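Local coordinates for protein 4-oxalmesaconate hydratase (Pseudomonas putida, PDB 5CGZ) that catalyses the zinc-dependent hydration of 4-carboxy-2-hydroxymuconate, the oxalomesaconate enol, in the third step of gallate degradation, at residues K2-V7 with Q28-H33; F14-G19 with H194-Y199; D100-V105 with K147-P152; V202-G207 with N221-E226. One frame throughout, in Å; residues are numbered along the deposited sequence. Where two conformers were deposited one is given.

Contact 1. Residues K2-V7 with Q28-H33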
# COMPACT_ATOMS: atom_id res chain seq x y z
N LYS A 2 -35.49 14.02 4.35
CA LYS A 2 -34.15 13.46 4.40
C LYS A 2 -34.19 12.07 3.76
O LYS A 2 -35.15 11.32 3.95
CB LYS A 2 -33.64 13.39 5.84
CG LYS A 2 -33.40 14.76 6.47
CD LYS A 2 -33.33 14.68 7.98
CE LYS A 2 -32.07 13.98 8.44
NZ LYS A 2 -30.86 14.70 7.94
N SER A 3 -33.15 11.75 3.00
CA SER A 3 -33.12 10.48 2.28
C SER A 3 -31.71 9.91 2.19
O SER A 3 -30.73 10.62 2.43
CB SER A 3 -33.70 10.67 0.88
OG SER A 3 -32.82 11.48 0.10
N ALA A 4 -31.60 8.64 1.83
CA ALA A 4 -30.30 8.01 1.60
C ALA A 4 -30.49 6.78 0.73
O ALA A 4 -31.61 6.28 0.57
CB ALA A 4 -29.61 7.64 2.93
N LEU A 5 -29.39 6.29 0.17
CA LEU A 5 -29.43 5.30 -0.89
C LEU A 5 -28.52 4.12 -0.61
O LEU A 5 -27.38 4.29 -0.15
CB LEU A 5 -29.03 5.96 -2.22
CG LEU A 5 -28.94 5.03 -3.44
CD1 LEU A 5 -30.33 4.51 -3.82
CD2 LEU A 5 -28.28 5.74 -4.62
N VAL A 6 -29.01 2.92 -0.88
CA VAL A 6 -28.19 1.72 -0.79
C VAL A 6 -28.16 1.06 -2.17
O VAL A 6 -29.22 0.81 -2.75
CB VAL A 6 -28.73 0.74 0.27
CG1 VAL A 6 -27.90 -0.54 0.31
CG2 VAL A 6 -28.76 1.42 1.63
N VAL A 7 -26.97 0.82 -2.70
CA VAL A 7 -26.84 0.11 -3.98
C VAL A 7 -26.29 -1.30 -3.76
O VAL A 7 -25.12 -1.49 -3.44
CB VAL A 7 -25.95 0.86 -4.96
CG1 VAL A 7 -25.92 0.13 -6.30
CG2 VAL A 7 -26.47 2.28 -5.15
N GLN A 28 -34.51 7.76 12.20
CA GLN A 28 -34.11 9.16 12.30
C GLN A 28 -34.85 10.05 11.32
O GLN A 28 -34.52 11.24 11.18
CB GLN A 28 -32.60 9.30 12.09
CG GLN A 28 -31.79 8.80 13.28
CD GLN A 28 -30.31 8.72 12.97
OE1 GLN A 28 -29.76 9.56 12.25
NE2 GLN A 28 -29.65 7.69 13.49
N GLY A 29 -35.84 9.49 10.62
CA GLY A 29 -36.62 10.29 9.69
C GLY A 29 -36.09 10.31 8.26
O GLY A 29 -36.42 11.22 7.48
N TYR A 30 -35.28 9.32 7.90
CA TYR A 30 -34.76 9.19 6.54
C TYR A 30 -35.68 8.33 5.69
O TYR A 30 -36.13 7.27 6.14
CB TYR A 30 -33.37 8.57 6.51
CG TYR A 30 -32.24 9.48 6.92
CD1 TYR A 30 -32.02 9.79 8.25
CD2 TYR A 30 -31.37 10.00 5.97
CE1 TYR A 30 -30.97 10.60 8.63
CE2 TYR A 30 -30.32 10.81 6.33
CZ TYR A 30 -30.12 11.11 7.66
OH TYR A 30 -29.08 11.92 8.04
N ALA A 31 -35.93 8.78 4.46
CA ALA A 31 -36.52 7.92 3.45
C ALA A 31 -35.40 7.10 2.84
O ALA A 31 -34.64 7.58 1.99
CB ALA A 31 -37.25 8.74 2.37
N MET A 32 -35.27 5.86 3.32
CA MET A 32 -34.22 4.98 2.85
C MET A 32 -34.67 4.27 1.58
O MET A 32 -35.72 3.63 1.57
CB MET A 32 -33.85 3.97 3.93
CG MET A 32 -33.28 4.60 5.21
SD MET A 32 -31.78 5.57 4.91
CE MET A 32 -30.74 4.34 4.11
N HIS A 33 -33.87 4.38 0.52
CA HIS A 33 -34.17 3.68 -0.73
C HIS A 33 -33.07 2.69 -1.11
O HIS A 33 -31.88 3.02 -1.06
CB HIS A 33 -34.37 4.68 -1.88
CG HIS A 33 -34.81 4.04 -3.15
ND1 HIS A 33 -36.00 3.33 -3.25
CD2 HIS A 33 -34.23 3.97 -4.38
CE1 HIS A 33 -36.13 2.86 -4.48
NE2 HIS A 33 -35.07 3.24 -5.19
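A4 and M32, paired across two neighbouring strands, form the apolar centre: the CB of A4 lies 3.6 Å from the SD of M32 and also meets its CE. The M32 chain bends at both chi2 (-59°) and chi3 (-56°), which turns its terminal methyl back toward the first strand, where V6 CG2 also packs on it. I22 of helix 13-27 touches both M32 and V6 on this face. The other face carries S3, A31, L5 and H33; here L5 and H33 run side by side, with L5 CD1 4.0 Å from H33 CD2, while helix 92-105 packs against both.

Strands 3-8 and 31-36 with helix 13-27 between them make a beta-alpha-beta unit of the Rossmann-like sheet, and the 17° between the strand directions fits parallel pairing. The backbone ladder runs from A31 N to K2 O (2.7 Å), through A4 N to A31 O and H33 N to A4 O (3.0 Å), to V6 N on H33 O.

Toward the polar edge, K2 CB sits over one face of the Y30 ring, 4.2 Å from its centroid, and the chain, bent at its far end, brings CE to 3.6 Å from Y30 CZ, while S3 O approaches the ring edge. K2 NZ forms a salt bridge with E108, whose carboxylate also hydrogen-bonds to Y30 OH; N238 of the second subunit hydrogen-bonds to the same hydroxyl.

Contact 2. Residues F14-G19 with H194-Y199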
# COMPACT_ATOMS: atom_id res chain seq x y z
N PHE A 14 -28.09 -6.11 0.71
CA PHE A 14 -28.41 -4.99 1.57
C PHE A 14 -28.90 -5.48 2.93
O PHE A 14 -28.79 -4.77 3.92
CB PHE A 14 -29.43 -4.03 0.92
CG PHE A 14 -30.85 -4.54 0.91
CD1 PHE A 14 -31.32 -5.30 -0.16
CD2 PHE A 14 -31.73 -4.23 1.93
CE1 PHE A 14 -32.65 -5.76 -0.19
CE2 PHE A 14 -33.06 -4.68 1.92
CZ PHE A 14 -33.52 -5.45 0.85
N VAL A 15 -29.42 -6.70 2.98
CA VAL A 15 -29.92 -7.24 4.24
C VAL A 15 -28.75 -7.64 5.15
O VAL A 15 -28.68 -7.20 6.29
CB VAL A 15 -30.87 -8.45 4.03
CG1 VAL A 15 -31.30 -9.05 5.37
CG2 VAL A 15 -32.09 -8.02 3.23
N TRP A 16 -27.82 -8.45 4.65
CA TRP A 16 -26.66 -8.86 5.45
C TRP A 16 -25.81 -7.68 5.89
O TRP A 16 -25.34 -7.63 7.04
CB TRP A 16 -25.75 -9.82 4.69
CG TRP A 16 -26.40 -11.00 4.03
CD1 TRP A 16 -26.37 -11.31 2.70
CD2 TRP A 16 -27.13 -12.06 4.67
NE1 TRP A 16 -27.05 -12.48 2.46
CE2 TRP A 16 -27.53 -12.96 3.65
CE3 TRP A 16 -27.48 -12.34 5.99
CZ2 TRP A 16 -28.27 -14.11 3.93
CZ3 TRP A 16 -28.22 -13.48 6.26
CH2 TRP A 16 -28.61 -14.35 5.23
N ARG A 17 -25.60 -6.73 4.98
CA ARG A 17 -24.51 -5.75 5.11
C ARG A 17 -24.96 -4.35 5.49
O ARG A 17 -24.14 -3.55 5.93
CB ARG A 17 -23.72 -5.68 3.79
CG ARG A 17 -23.34 -7.04 3.28
CD ARG A 17 -22.43 -7.06 2.06
NE ARG A 17 -22.55 -8.40 1.51
CZ ARG A 17 -22.00 -9.47 2.07
NH1 ARG A 17 -21.25 -9.35 3.16
NH2 ARG A 17 -22.20 -10.67 1.54
N ALA A 18 -26.25 -4.05 5.30
CA ALA A 18 -26.74 -2.68 5.50
C ALA A 18 -28.05 -2.60 6.28
O ALA A 18 -28.59 -1.51 6.47
CB ALA A 18 -26.92 -1.99 4.14
N GLY A 19 -28.57 -3.75 6.72
CA GLY A 19 -29.85 -3.79 7.40
C GLY A 19 -29.91 -2.85 8.60
O GLY A 19 -30.87 -2.09 8.76
N HIS A 194 -27.07 -20.45 8.28
CA HIS A 194 -25.63 -20.33 8.53
C HIS A 194 -25.18 -18.89 8.36
O HIS A 194 -24.34 -18.41 9.12
CB HIS A 194 -24.82 -21.24 7.61
CG HIS A 194 -24.86 -22.69 8.00
ND1 HIS A 194 -24.31 -23.69 7.23
CD2 HIS A 194 -25.39 -23.29 9.09
CE1 HIS A 194 -24.50 -24.86 7.83
NE2 HIS A 194 -25.15 -24.64 8.96
N LEU A 195 -25.73 -18.21 7.36
CA LEU A 195 -25.43 -16.80 7.16
C LEU A 195 -26.11 -15.93 8.22
O LEU A 195 -25.55 -14.89 8.59
CB LEU A 195 -25.84 -16.35 5.76
CG LEU A 195 -24.96 -16.89 4.63
CD1 LEU A 195 -25.34 -16.24 3.31
CD2 LEU A 195 -23.46 -16.67 4.94
N TRP A 196 -27.28 -16.34 8.72
CA TRP A 196 -27.91 -15.62 9.83
C TRP A 196 -26.92 -15.55 10.98
O TRP A 196 -26.71 -14.50 11.59
CB TRP A 196 -29.18 -16.30 10.34
CG TRP A 196 -30.27 -16.53 9.34
CD1 TRP A 196 -30.27 -16.23 8.01
CD2 TRP A 196 -31.55 -17.13 9.61
NE1 TRP A 196 -31.46 -16.60 7.43
CE2 TRP A 196 -32.26 -17.16 8.40
CE3 TRP A 196 -32.15 -17.64 10.77
CZ2 TRP A 196 -33.55 -17.68 8.30
CZ3 TRP A 196 -33.44 -18.16 10.67
CH2 TRP A 196 -34.12 -18.18 9.45
N GLU A 197 -26.33 -16.71 11.28
CA GLU A 197 -25.39 -16.85 12.38
C GLU A 197 -24.09 -16.10 12.11
O GLU A 197 -23.54 -15.47 13.01
CB GLU A 197 -25.09 -18.33 12.64
CG GLU A 197 -26.26 -19.08 13.23
CD GLU A 197 -26.29 -20.55 12.84
OE1 GLU A 197 -25.23 -21.11 12.45
OE2 GLU A 197 -27.38 -21.16 12.92
N TYR A 198 -23.60 -16.18 10.87
CA TYR A 198 -22.37 -15.50 10.51
C TYR A 198 -22.51 -13.99 10.71
O TYR A 198 -21.64 -13.35 11.30
CB TYR A 198 -22.00 -15.81 9.06
CG TYR A 198 -20.67 -15.27 8.59
CD1 TYR A 198 -20.55 -14.00 8.02
CD2 TYR A 198 -19.51 -16.05 8.69
CE1 TYR A 198 -19.31 -13.51 7.57
CE2 TYR A 198 -18.28 -15.58 8.25
CZ TYR A 198 -18.18 -14.31 7.69
OH TYR A 198 -16.95 -13.86 7.24
N TYR A 199 -23.61 -13.41 10.24
CA TYR A 199 -23.73 -11.96 10.28
C TYR A 199 -24.18 -11.47 11.65
O TYR A 199 -23.95 -10.32 12.00
CB TYR A 199 -24.63 -11.46 9.15
CG TYR A 199 -23.81 -11.49 7.89
CD1 TYR A 199 -22.86 -10.50 7.65
CD2 TYR A 199 -23.90 -12.54 6.99
CE1 TYR A 199 -22.05 -10.54 6.53
CE2 TYR A 199 -23.09 -12.59 5.86
CZ TYR A 199 -22.17 -11.58 5.64
OH TYR A 199 -21.36 -11.61 4.53
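W16 and Y199 meet in aromatic packing: W16 CB stands over the centre of the Y199 ring, 3.9 Å from its centroid and 5° off the normal. The W16 five-membered ring and the Y199 ring are near parallel (24°) but slid apart. L195 adds a second CH-pi contact, its CB 3.8 Å from the centroid of the W16 six-membered ring. W16 CH2 and W196 CD1 meet edge to edge at 3.7 Å, each near the plane of the other indole, though the side chains cross at a slant.

The polar contact is carried by R17, whose chain is extended from CG to NE. Its NH1 donates to Y199 OH at 2.6 Å, the oxygen lying 25° out of the guanidinium plane, and NH2 adds a weak bond. H160 ND1 is a further hydrogen-bond partner of that hydroxyl. A phenylalanine at Y199 would probably keep the ring packing but deprive R17 and H160 of their shared oxygen.

The two helix segments run nearly parallel, their axes 10.7 Å apart at closest approach. R17 also makes a salt bridge with D13, a ligand of the zinc ion, consistent with a second-shell role for R17, with Y199 behind it.

Contact 3. Residues D100-V105 with K147-P152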
# COMPACT_ATOMS: atom_id res chain seq x y z
N ASP A 100 -30.46 8.64 -12.54
CA ASP A 100 -31.82 9.14 -12.37
C ASP A 100 -32.36 8.82 -10.97
O ASP A 100 -33.09 9.62 -10.39
CB ASP A 100 -32.75 8.56 -13.44
CG ASP A 100 -32.42 9.06 -14.84
OD1 ASP A 100 -31.71 10.08 -14.98
OD2 ASP A 100 -32.87 8.42 -15.82
N VAL A 101 -32.00 7.66 -10.42
CA VAL A 101 -32.37 7.36 -9.04
C VAL A 101 -31.77 8.41 -8.11
O VAL A 101 -32.45 8.91 -7.21
CB VAL A 101 -31.93 5.95 -8.62
CG1 VAL A 101 -32.19 5.71 -7.13
CG2 VAL A 101 -32.66 4.90 -9.46
N TYR A 102 -30.49 8.74 -8.32
CA TYR A 102 -29.83 9.77 -7.52
C TYR A 102 -30.56 11.10 -7.61
O TYR A 102 -30.78 11.77 -6.60
CB TYR A 102 -28.38 9.98 -7.99
CG TYR A 102 -27.32 9.12 -7.32
CD1 TYR A 102 -26.71 9.53 -6.14
CD2 TYR A 102 -26.90 7.92 -7.90
CE1 TYR A 102 -25.71 8.75 -5.53
CE2 TYR A 102 -25.90 7.14 -7.30
CZ TYR A 102 -25.31 7.56 -6.12
OH TYR A 102 -24.33 6.80 -5.53
N ARG A 103 -30.91 11.50 -8.83
CA ARG A 103 -31.58 12.78 -9.05
C ARG A 103 -32.94 12.81 -8.33
O ARG A 103 -33.34 13.84 -7.78
CB ARG A 103 -31.75 13.05 -10.55
CG ARG A 103 -30.46 13.44 -11.29
CD ARG A 103 -30.12 14.89 -11.03
NE ARG A 103 -28.86 15.34 -11.62
CZ ARG A 103 -28.73 15.84 -12.85
NH1 ARG A 103 -29.79 15.93 -13.66
NH2 ARG A 103 -27.54 16.24 -13.28
N ARG A 104 -33.63 11.68 -8.30
CA ARG A 104 -34.94 11.59 -7.66
C ARG A 104 -34.84 11.50 -6.13
O ARG A 104 -35.56 12.18 -5.41
CB ARG A 104 -35.70 10.37 -8.19
CG ARG A 104 -37.08 10.19 -7.61
CD ARG A 104 -37.76 8.94 -8.17
NE ARG A 104 -37.29 7.71 -7.53
CZ ARG A 104 -36.62 6.75 -8.17
NH1 ARG A 104 -36.34 6.87 -9.46
NH2 ARG A 104 -36.23 5.66 -7.51
N VAL A 105 -33.93 10.67 -5.64
CA VAL A 105 -33.82 10.44 -4.21
C VAL A 105 -33.05 11.55 -3.49
O VAL A 105 -33.34 11.88 -2.34
CB VAL A 105 -33.14 9.08 -3.93
CG1 VAL A 105 -32.80 8.92 -2.45
CG2 VAL A 105 -34.03 7.94 -4.42
N LYS A 147 -32.52 19.47 -10.85
CA LYS A 147 -31.73 19.72 -9.65
C LYS A 147 -30.58 18.71 -9.53
O LYS A 147 -30.82 17.50 -9.53
CB LYS A 147 -32.62 19.65 -8.40
CG LYS A 147 -31.88 20.02 -7.13
CD LYS A 147 -32.69 19.72 -5.89
CE LYS A 147 -31.92 20.13 -4.64
NZ LYS A 147 -32.41 19.44 -3.41
N ILE A 148 -29.35 19.20 -9.46
CA ILE A 148 -28.19 18.31 -9.40
C ILE A 148 -28.02 17.73 -8.01
O ILE A 148 -28.57 18.23 -7.02
CB ILE A 148 -26.88 19.02 -9.81
CG1 ILE A 148 -26.48 20.07 -8.77
CG2 ILE A 148 -27.02 19.66 -11.19
CD1 ILE A 148 -25.19 20.79 -9.09
N VAL A 149 -27.24 16.65 -7.94
CA VAL A 149 -26.84 16.05 -6.68
C VAL A 149 -25.64 16.80 -6.10
O VAL A 149 -24.83 17.36 -6.85
CB VAL A 149 -26.52 14.55 -6.89
CG1 VAL A 149 -25.54 14.04 -5.85
CG2 VAL A 149 -27.80 13.73 -6.91
N GLY A 150 -25.54 16.85 -4.77
CA GLY A 150 -24.39 17.48 -4.12
C GLY A 150 -23.23 16.50 -3.99
O GLY A 150 -22.80 15.89 -4.98
N ALA A 151 -22.72 16.32 -2.77
CA ALA A 151 -21.61 15.40 -2.53
C ALA A 151 -21.90 14.48 -1.35
O ALA A 151 -21.22 14.55 -0.33
CB ALA A 151 -20.30 16.18 -2.29
N PRO A 152 -22.92 13.62 -1.48
CA PRO A 152 -23.22 12.71 -0.37
C PRO A 152 -22.05 11.76 -0.14
O PRO A 152 -21.50 11.23 -1.10
CB PRO A 152 -24.46 11.94 -0.85
CG PRO A 152 -24.40 12.04 -2.37
CD PRO A 152 -23.79 13.39 -2.65
O HOH W 1 -33.30 16.48 -9.75
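The last turns of helix 92-105 face an irregular chain, closest at R103 and V149 with CA atoms 6.2 Å apart, and no direct hydrogen bond joins the two segments. One water bridges the backbones instead, donating to K147 O at 2.7 Å and to R103 O at 3.3 Å.

R103 carries much of the side-chain contact. Its chain turns at chi2 (-78°), placing CD beside the loop, 3.1 Å from K147 O. From there NE passes I148 CA at 3.8 Å, and the side chains of R103 and I148 cross at a slant, NH2 4.0 Å from I148 CG2. The polar end is gripped from outside the pair: NE donates to A137 O, while NH1 forms a salt bridge with E146 and a hydrogen bond to Y142 O. The guanidinium thus ties the end of helix 122-138 to the chain that follows it.

In the Rossmann-like fold this places the 147-152 loop, which leads from helix 122-138 into strand 154-157, against helix 92-105, which also packs on strands 3-8 and 31-36. V149 supplies the apolar part. Its CG2, anti to the carbonyl carbon, points at the helix backbone, 3.6 Å from Y102 O and 3.9 Å from Y102 CB. A137 packs against both V149 and Y102. I148 and A151 also pack on T217 and G215 of the second subunit.

Contact 4. Residues V202-G207 with N221-E226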
# COMPACT_ATOMS: atom_id res chain seq x y z
N VAL A 202 -20.75 -11.25 13.10
CA VAL A 202 -20.12 -10.03 12.57
C VAL A 202 -20.54 -8.81 13.39
O VAL A 202 -19.70 -8.03 13.82
CB VAL A 202 -20.47 -9.77 11.09
CG1 VAL A 202 -19.97 -8.38 10.66
CG2 VAL A 202 -19.86 -10.85 10.19
N ALA A 203 -21.85 -8.66 13.60
CA ALA A 203 -22.36 -7.50 14.34
C ALA A 203 -21.85 -7.48 15.78
O ALA A 203 -21.54 -6.42 16.33
CB ALA A 203 -23.90 -7.48 14.32
N LEU A 204 -21.76 -8.65 16.39
CA LEU A 204 -21.26 -8.74 17.76
C LEU A 204 -19.77 -8.39 17.81
O LEU A 204 -19.32 -7.69 18.72
CB LEU A 204 -21.51 -10.13 18.34
CG LEU A 204 -22.96 -10.48 18.70
CD1 LEU A 204 -23.12 -11.98 18.93
CD2 LEU A 204 -23.45 -9.69 19.92
N GLN A 205 -19.00 -8.88 16.83
CA GLN A 205 -17.57 -8.58 16.79
C GLN A 205 -17.34 -7.09 16.57
O GLN A 205 -16.54 -6.46 17.27
CB GLN A 205 -16.87 -9.39 15.68
CG GLN A 205 -16.80 -10.90 15.95
CD GLN A 205 -16.09 -11.22 17.26
OE1 GLN A 205 -16.71 -11.21 18.33
NE2 GLN A 205 -14.79 -11.50 17.18
N ARG A 206 -18.04 -6.51 15.60
CA ARG A 206 -17.89 -5.08 15.34
C ARG A 206 -18.38 -4.28 16.53
O ARG A 206 -17.86 -3.21 16.82
CB ARG A 206 -18.63 -4.68 14.06
CG ARG A 206 -18.12 -5.39 12.80
CD ARG A 206 -16.61 -5.30 12.66
NE ARG A 206 -16.16 -5.89 11.39
CZ ARG A 206 -14.89 -6.01 11.02
NH1 ARG A 206 -13.91 -5.58 11.81
NH2 ARG A 206 -14.60 -6.55 9.84
N GLY A 207 -19.38 -4.82 17.23
CA GLY A 207 -19.88 -4.17 18.44
C GLY A 207 -18.79 -4.04 19.49
O GLY A 207 -18.60 -2.97 20.08
N ASN A 221 -23.56 1.51 25.70
CA ASN A 221 -23.99 0.12 25.59
C ASN A 221 -23.93 -0.33 24.14
O ASN A 221 -24.95 -0.50 23.49
CB ASN A 221 -25.40 -0.03 26.16
CG ASN A 221 -25.90 -1.46 26.09
OD1 ASN A 221 -25.16 -2.40 26.35
ND2 ASN A 221 -27.17 -1.63 25.72
N ILE A 222 -22.72 -0.51 23.61
CA ILE A 222 -22.58 -0.79 22.19
C ILE A 222 -22.41 -2.29 21.99
O ILE A 222 -21.35 -2.85 22.28
CB ILE A 222 -21.39 -0.03 21.58
CG1 ILE A 222 -21.54 1.47 21.87
CG2 ILE A 222 -21.32 -0.28 20.08
CD1 ILE A 222 -20.34 2.33 21.43
N VAL A 223 -23.47 -2.94 21.53
CA VAL A 223 -23.51 -4.40 21.47
C VAL A 223 -23.44 -4.90 20.03
O VAL A 223 -22.78 -5.90 19.75
CB VAL A 223 -24.79 -4.95 22.12
CG1 VAL A 223 -24.80 -6.49 22.06
CG2 VAL A 223 -24.91 -4.45 23.56
N TYR A 224 -24.12 -4.20 19.13
CA TYR A 224 -24.16 -4.54 17.71
C TYR A 224 -23.71 -3.34 16.89
O TYR A 224 -24.18 -2.22 17.12
CB TYR A 224 -25.57 -4.96 17.28
CG TYR A 224 -26.13 -6.15 18.03
CD1 TYR A 224 -25.87 -7.45 17.60
CD2 TYR A 224 -26.93 -5.98 19.15
CE1 TYR A 224 -26.38 -8.55 18.27
CE2 TYR A 224 -27.45 -7.08 19.84
CZ TYR A 224 -27.17 -8.35 19.39
OH TYR A 224 -27.68 -9.43 20.06
N ALA A 225 -22.81 -3.55 15.93
CA ALA A 225 -22.36 -2.45 15.08
C ALA A 225 -22.16 -2.91 13.64
O ALA A 225 -21.96 -4.10 13.40
CB ALA A 225 -21.06 -1.83 15.63
N GLU A 226 -22.25 -1.98 12.70
CA GLU A 226 -21.85 -2.23 11.32
C GLU A 226 -20.60 -1.40 11.01
O GLU A 226 -20.51 -0.23 11.40
CB GLU A 226 -22.99 -1.90 10.34
CG GLU A 226 -24.09 -2.96 10.35
CD GLU A 226 -25.32 -2.61 9.51
OE1 GLU A 226 -25.41 -1.47 8.99
OE2 GLU A 226 -26.20 -3.48 9.37
O HOH W 2 -20.88 -7.16 21.09
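The Y224 ring meets A203 at its edge, where A203 CB lies in the ring plane, 3.8 Å from CD1. L204 lies alongside, its CD2 3.6 Å from Y224 CE1, the two side chains pointing the same way. W179 stacks on the Y224 ring. An alanine at Y224 would probably open a gap beside A203 and L204 and leave W179 without its stacking partner.

Polar contacts run through the backbone. A203 O accepts from A225 N at 3.2 Å and from G207 N within the helix at 2.8 Å; the donors arrive from opposite faces of the carbonyl plane, so one oxygen serves both helix and incoming strand. A water donates to both V223 O, at 2.6 Å, and L204 O.

Packing is close at G207: its CA lies 3.6 Å from V223 O, and a modelled CB would fall 2.1 Å from that oxygen, a clash. R206 CB meets A225 O at 3.4 Å, while its guanidinium leaves for salt bridges with E158 and with E163 of the third subunit.

The arrangement is a helix-to-strand packing in which helix 193-212 lies against the start of strand 225-230, a strand running antiparallel to both its neighbours in the mixed sheet.

Overall arrangement
Along the chain contacts 1, 3 and 4 follow in series, whereas contact 2 interleaves with contact 1, spans contact 3 and closes before contact 4. Contacts 1 and 3 lie 12 Å apart between centres and touch, L5 packing on Y102, so helix 92-105 links the parallel part of the sheet to the 147-152 loop. Contacts 2 and 4 share helix 193-212, their centres 13 Å apart, on the opposite side of the chain's centre from contact 3, about 28 Å from contact 2. Contacts 1 and 4 reach the same sheet 22 Å apart. Contacts 1, 3 and 4 reach the second subunit; helix 193-212 packs on helix 13-27, which begins at the zinc ligand D13, and reaches the third.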